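Local coordinates for protein CPI (Ascaris lumbricoides, PDB 4IT7) that probably inhibits cysteine-type endopeptidases, as members of the cystatin family do, at residues Lys12-Pro17 against Val43-Ala48; Pro17-Leu22 against Thr56-Glu61. One frame throughout, in Å; residues are numbered along the deposited sequence.

Interaction 1: residues Lys12-Pro17 against Val43-Ala48; sequences KDVNDP and VKVISA
Val-14 sets CG1 beside its own backbone N and anti to the carbonyl carbon (chi1 -43°), which lays both its methyls on the backbone of strand 38-51, while its CB meets Val-45 CB at 3.9 Å. Val-45 holds CG1 anti to its N, bringing that methyl up to Val-14 CB as well. Of the Val-14 methyls, CG2 is 3.6 Å from Val-45 O, and CG1 reaches on to Ser-47 CA at 3.9 Å. A short, branched residue suits this place, since it spreads two methyls over the backbone at the classic bulge where Ile-46 and Ser-47 both face Glu-61. Farther along, the small side chain of Ala-48 lets the backbone of Lys-12 come close, and Lys-12 N donates to Ala-48 O at 2.9 Å. This bond is bent to 140° at the hydrogen, with the donor tilted 34° from the carbonyl plane. Next to it a water joins the same two residues, donating to Lys-12 O at 2.6 Å and accepting from Ala-48 N at 3.1 Å. The side chain of Lys-12 leads away from the strand, and NZ forms a salt bridge with Asp-16 OD2 (3.0 Å), weak as a hydrogen bond. Asp-16 ends a type I turn begun at Asp-13, and its OD1 caps Lys-18 N, opening helix 17-33. Backbone bonding at Lys-12 thus gives way to side-chain packing at Val-14: the connection to the helix leaves the sheet edge through one direct bond, one water bridge and a valine pair, with the Lys-12 to Asp-16 pair closed within the loop.

Interaction 2: residues Pro17-Leu22 against Thr56-Glu61; sequences PKIQAL and TNTVLE
Ile-19 and Leu-22, three residues apart and so on one face of helix 17-33, meet Thr-58 and Leu-60 of the strand chiefly through apolar contacts. Ile-19 divides its branches between the two strand residues. CG2, anti to the backbone N, comes to 3.8 Å from Leu-60 CD2 as the two side chains slide past each other in opposite directions, whereas CD1, set by a chi2 of -62°, lies 4.0 Å from Thr-58 CG2. Leu-22 follows from the next turn: its CB is 4.3 Å from Leu-60 CD1, a methyl that also approaches Leu-22 C at 4.1 Å. The two methyls of Leu-60 therefore serve different helix residues, a task for which a forked side chain is well suited.

This is the cystatin fold, in which an antiparallel sheet wraps round one long helix. Here the axes of the two short segments run at 70° to each other and approach to 10.3 Å, a spacing filled by side chains of middling length. Alternation along the strand turns Thr-58 and Leu-60 to the helix and leaves Val-59 on the other face, against Phe-9.

One contact is mixed in kind. Leu-22 CD1 and Thr-58 point tip to tip, the methyl lying 3.9 Å from OG1 and 4.0 Å from CB. Threonine is compact and beta-branched, apt for a strand, and its CG2 adds a methyl to the buried face.

Among the polar links, the backbones of Thr-58 and Leu-60 are hydrogen-bonded to Ile-94 and Val-92 of the neighbouring strand, while the helix bonds internally, Ala-21 N to Pro-17 O and Leu-22 N to Lys-18 O. At the helix margin Lys-18 NZ makes a salt bridge with Glu-96.

How the interactions relate
Pro-17 belongs to both interactions, ending the loop of interaction 1 and starting the helix of interaction 2; the centres of the two interactions lie about 7 Å apart. Strands 38-51 and 56-70 are neighbours in the sheet, and the helix reaches both, with Ala-48 touching Ile-19 as well as Leu-60. Two probable hydrogen bonds tie the contacts together: Val-14 O to Gln-20 NE2 and Ser-47 OG to Glu-61 OE1, each 2.6 Å. Asp-13 O also packs against Ile-19 CG1 at 3.6 Å. The strand of interaction 1 leads up to QVVAG, read from Gln-51, and that of interaction 2 begins directly after it; this matches the cystatin QxVxG motif, which in relatives enters the protease cleft and probably does so here.

Interaction 1: residues Lys12-Pro17 against Val43-Ala48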
loop_
_atom_site.group_PDB
_atom_site.type_symbol
_atom_site.label_atom_id
_atom_site.label_comp_id
_atom_site.label_asym_id
_atom_site.label_seq_id
_atom_site.Cartn_x
_atom_site.Cartn_y
_atom_site.Cartn_z
ATOM N N LYS A 12 -14.818 -3.764 -1.203
ATOM C CA LYS A 12 -14.889 -2.342 -1.303
ATOM C C LYS A 12 -14.286 -2.041 -2.662
ATOM O O LYS A 12 -13.558 -2.863 -3.206
ATOM C CB LYS A 12 -14.128 -1.730 -0.104
ATOM C CG LYS A 12 -14.471 -0.304 0.251
ATOM C CD LYS A 12 -15.776 -0.171 1.034
ATOM C CE LYS A 12 -15.787 1.079 1.924
ATOM N NZ LYS A 12 -15.068 2.266 1.367
ATOM N N ASP A 13 -14.622 -0.890 -3.234
ATOM C CA ASP A 13 -14.183 -0.559 -4.571
ATOM C C ASP A 13 -12.793 0.074 -4.591
ATOM O O ASP A 13 -12.532 1.058 -3.877
ATOM C CB ASP A 13 -15.186 0.337 -5.267
ATOM C CG ASP A 13 -14.738 0.719 -6.647
ATOM O OD1 ASP A 13 -14.103 -0.097 -7.347
ATOM O OD2 ASP A 13 -14.999 1.852 -7.050
ATOM N N VAL A 14 -11.926 -0.462 -5.448
ATOM C CA VAL A 14 -10.509 -0.072 -5.443
ATOM C C VAL A 14 -10.297 1.333 -6.002
ATOM O O VAL A 14 -9.177 1.852 -5.963
ATOM C CB VAL A 14 -9.572 -1.115 -6.119
ATOM C CG1 VAL A 14 -9.932 -2.536 -5.716
ATOM C CG2 VAL A 14 -9.605 -0.975 -7.625
ATOM N N ASN A 15 -11.367 1.956 -6.511
ATOM C CA ASN A 15 -11.276 3.339 -7.020
ATOM C C ASN A 15 -11.916 4.372 -6.071
ATOM O O ASN A 15 -11.865 5.577 -6.307
ATOM C CB ASN A 15 -11.803 3.473 -8.458
ATOM C CG ASN A 15 -10.882 2.824 -9.495
ATOM O OD1 ASN A 15 -9.715 3.198 -9.651
ATOM N ND2 ASN A 15 -11.412 1.860 -10.220
ATOM N N ASP A 16 -12.508 3.896 -4.988
ATOM C CA ASP A 16 -12.902 4.783 -3.906
ATOM C C ASP A 16 -11.758 5.762 -3.578
ATOM O O ASP A 16 -10.589 5.365 -3.433
ATOM C CB ASP A 16 -13.267 3.969 -2.679
ATOM C CG ASP A 16 -13.740 4.825 -1.535
ATOM O OD1 ASP A 16 -13.193 5.930 -1.344
ATOM O OD2 ASP A 16 -14.645 4.366 -0.804
ATOM N N PRO A 17 -12.092 7.059 -3.490
ATOM C CA PRO A 17 -11.073 8.078 -3.262
ATOM C C PRO A 17 -10.368 7.860 -1.931
ATOM O O PRO A 17 -9.164 8.093 -1.830
ATOM C CB PRO A 17 -11.871 9.389 -3.259
ATOM C CG PRO A 17 -13.138 9.085 -3.991
ATOM C CD PRO A 17 -13.439 7.642 -3.667
ATOM N N VAL A 43 1.444 -0.410 -9.085
ATOM C CA VAL A 43 0.846 -0.672 -10.398
ATOM C C VAL A 43 -0.689 -0.603 -10.303
ATOM O O VAL A 43 -1.354 0.216 -10.974
ATOM C CB VAL A 43 1.351 -2.035 -10.913
ATOM C CG1 VAL A 43 0.698 -2.396 -12.252
ATOM C CG2 VAL A 43 2.863 -1.946 -11.057
ATOM N N LYS A 44 -1.250 -1.422 -9.414
ATOM C CA LYS A 44 -2.673 -1.318 -9.154
ATOM C C LYS A 44 -3.079 -1.823 -7.768
ATOM O O LYS A 44 -2.447 -2.730 -7.166
ATOM C CB LYS A 44 -3.476 -2.072 -10.229
ATOM C CG LYS A 44 -3.297 -3.593 -10.214
ATOM C CD LYS A 44 -4.383 -4.282 -11.030
ATOM C CE LYS A 44 -4.720 -3.471 -12.281
ATOM N NZ LYS A 44 -5.388 -4.312 -13.306
ATOM N N VAL A 45 -4.192 -1.274 -7.306
ATOM C CA VAL A 45 -4.816 -1.836 -6.157
ATOM C C VAL A 45 -5.584 -3.072 -6.642
ATOM O O VAL A 45 -6.602 -2.934 -7.256
ATOM C CB VAL A 45 -5.715 -0.812 -5.414
ATOM C CG1 VAL A 45 -6.120 -1.383 -4.080
ATOM C CG2 VAL A 45 -5.008 0.536 -5.212
ATOM N N ILE A 46 -5.090 -4.264 -6.332
ATOM C CA ILE A 46 -5.752 -5.532 -6.740
ATOM C C ILE A 46 -7.113 -5.695 -6.014
ATOM O O ILE A 46 -8.139 -5.922 -6.655
ATOM C CB ILE A 46 -4.862 -6.729 -6.411
ATOM C CG1 ILE A 46 -3.573 -6.661 -7.196
ATOM C CG2 ILE A 46 -5.538 -8.075 -6.626
ATOM C CD1 ILE A 46 -2.499 -7.538 -6.548
ATOM N N SER A 47 -7.130 -5.568 -4.682
ATOM C CA SER A 47 -8.391 -5.627 -3.944
ATOM C C SER A 47 -8.426 -4.755 -2.678
ATOM O O SER A 47 -7.383 -4.256 -2.227
ATOM C CB SER A 47 -8.689 -7.067 -3.593
ATOM O OG SER A 47 -7.745 -7.542 -2.666
ATOM N N ALA A 48 -9.628 -4.604 -2.107
ATOM C CA ALA A 48 -9.844 -3.774 -0.930
ATOM C C ALA A 48 -11.055 -4.294 -0.216
ATOM O O ALA A 48 -12.068 -4.563 -0.840
ATOM C CB ALA A 48 -10.068 -2.339 -1.347
HETATM O O HOH W 1 -12.066 -4.851 -4.063
#

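Interaction 2: residues Pro17-Leu22 against Thr56-Glu61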
loop_
_atom_site.group_PDB
_atom_site.type_symbol
_atom_site.label_atom_id
_atom_site.label_comp_id
_atom_site.label_asym_id
_atom_site.label_seq_id
_atom_site.Cartn_x
_atom_site.Cartn_y
_atom_site.Cartn_z
ATOM N N PRO A 17 -12.092 7.059 -3.490
ATOM C CA PRO A 17 -11.073 8.078 -3.262
ATOM C C PRO A 17 -10.368 7.860 -1.931
ATOM O O PRO A 17 -9.164 8.093 -1.830
ATOM C CB PRO A 17 -11.871 9.389 -3.259
ATOM C CG PRO A 17 -13.138 9.085 -3.991
ATOM C CD PRO A 17 -13.439 7.642 -3.667
ATOM N N LYS A 18 -11.100 7.372 -0.937
ATOM C CA LYS A 18 -10.486 6.995 0.326
ATOM C C LYS A 18 -9.591 5.731 0.220
ATOM O O LYS A 18 -8.571 5.666 0.880
ATOM C CB LYS A 18 -11.552 6.858 1.439
ATOM C CG LYS A 18 -11.039 6.430 2.835
ATOM C CD LYS A 18 -9.900 7.306 3.388
ATOM C CE LYS A 18 -9.718 7.205 4.905
ATOM N NZ LYS A 18 -9.633 5.802 5.401
ATOM N N ILE A 19 -9.989 4.722 -0.559
ATOM C CA ILE A 19 -9.148 3.537 -0.737
ATOM C C ILE A 19 -7.833 3.932 -1.413
ATOM O O ILE A 19 -6.784 3.534 -0.938
ATOM C CB ILE A 19 -9.831 2.375 -1.505
ATOM C CG1 ILE A 19 -11.018 1.828 -0.704
ATOM C CG2 ILE A 19 -8.826 1.251 -1.842
ATOM C CD1 ILE A 19 -10.731 1.227 0.659
ATOM N N GLN A 20 -7.899 4.730 -2.477
ATOM C CA GLN A 20 -6.709 5.244 -3.136
ATOM C C GLN A 20 -5.708 5.958 -2.170
ATOM O O GLN A 20 -4.521 5.603 -2.119
ATOM C CB GLN A 20 -7.117 6.159 -4.289
ATOM C CG GLN A 20 -7.709 5.408 -5.498
ATOM C CD GLN A 20 -6.713 4.494 -6.234
ATOM O OE1 GLN A 20 -5.565 4.856 -6.448
ATOM N NE2 GLN A 20 -7.170 3.313 -6.638
ATOM N N ALA A 21 -6.203 6.935 -1.404
ATOM C CA ALA A 21 -5.439 7.634 -0.339
ATOM C C ALA A 21 -4.770 6.633 0.562
ATOM O O ALA A 21 -3.557 6.708 0.784
ATOM C CB ALA A 21 -6.364 8.519 0.489
ATOM N N LEU A 22 -5.541 5.665 1.054
ATOM C CA LEU A 22 -4.949 4.664 1.912
ATOM C C LEU A 22 -3.831 3.834 1.233
ATOM O O LEU A 22 -2.791 3.575 1.877
ATOM C CB LEU A 22 -5.998 3.717 2.499
ATOM C CG LEU A 22 -7.015 4.157 3.557
ATOM C CD1 LEU A 22 -7.770 2.925 4.023
ATOM C CD2 LEU A 22 -6.476 4.983 4.726
ATOM N N THR A 56 -12.401 0.786 11.996
ATOM C CA THR A 56 -12.386 0.240 10.632
ATOM C C THR A 56 -11.063 -0.449 10.346
ATOM O O THR A 56 -9.978 0.141 10.546
ATOM C CB THR A 56 -12.551 1.349 9.593
ATOM O OG1 THR A 56 -13.693 2.154 9.937
ATOM C CG2 THR A 56 -12.734 0.745 8.211
ATOM N N ASN A 57 -11.154 -1.703 9.901
ATOM C CA ASN A 57 -10.020 -2.415 9.367
ATOM C C ASN A 57 -10.130 -2.660 7.870
ATOM O O ASN A 57 -11.000 -3.409 7.400
ATOM C CB ASN A 57 -9.776 -3.736 10.108
ATOM C CG ASN A 57 -8.391 -4.297 9.821
ATOM O OD1 ASN A 57 -7.418 -3.559 9.554
ATOM N ND2 ASN A 57 -8.287 -5.590 9.866
ATOM N N THR A 58 -9.237 -2.022 7.124
ATOM C CA THR A 58 -9.166 -2.155 5.681
ATOM C C THR A 58 -7.967 -3.002 5.232
ATOM O O THR A 58 -6.827 -2.678 5.578
ATOM C CB THR A 58 -9.022 -0.779 5.025
ATOM O OG1 THR A 58 -10.096 0.076 5.443
ATOM C CG2 THR A 58 -8.994 -0.927 3.498
ATOM N N VAL A 59 -8.211 -4.056 4.459
ATOM C CA VAL A 59 -7.121 -4.903 3.965
ATOM C C VAL A 59 -7.042 -4.682 2.466
ATOM O O VAL A 59 -8.057 -4.785 1.740
ATOM C CB VAL A 59 -7.253 -6.404 4.317
ATOM C CG1 VAL A 59 -6.135 -7.210 3.620
ATOM C CG2 VAL A 59 -7.187 -6.631 5.819
ATOM N N LEU A 60 -5.846 -4.307 2.031
ATOM C CA LEU A 60 -5.578 -4.019 0.639
ATOM C C LEU A 60 -4.552 -4.990 0.117
ATOM O O LEU A 60 -3.660 -5.419 0.857
ATOM C CB LEU A 60 -5.047 -2.571 0.435
ATOM C CG LEU A 60 -5.750 -1.380 1.082
ATOM C CD1 LEU A 60 -4.921 -0.126 0.899
ATOM C CD2 LEU A 60 -7.146 -1.191 0.497
ATOM N N GLU A 61 -4.709 -5.342 -1.162
ATOM C CA GLU A 61 -3.670 -6.036 -1.881
ATOM C C GLU A 61 -3.228 -5.084 -2.941
ATOM O O GLU A 61 -4.027 -4.651 -3.753
ATOM C CB GLU A 61 -4.197 -7.265 -2.569
ATOM C CG GLU A 61 -4.298 -8.514 -1.722
ATOM C CD GLU A 61 -4.909 -9.642 -2.556
ATOM O OE1 GLU A 61 -6.052 -9.487 -3.031
ATOM O OE2 GLU A 61 -4.241 -10.665 -2.783
#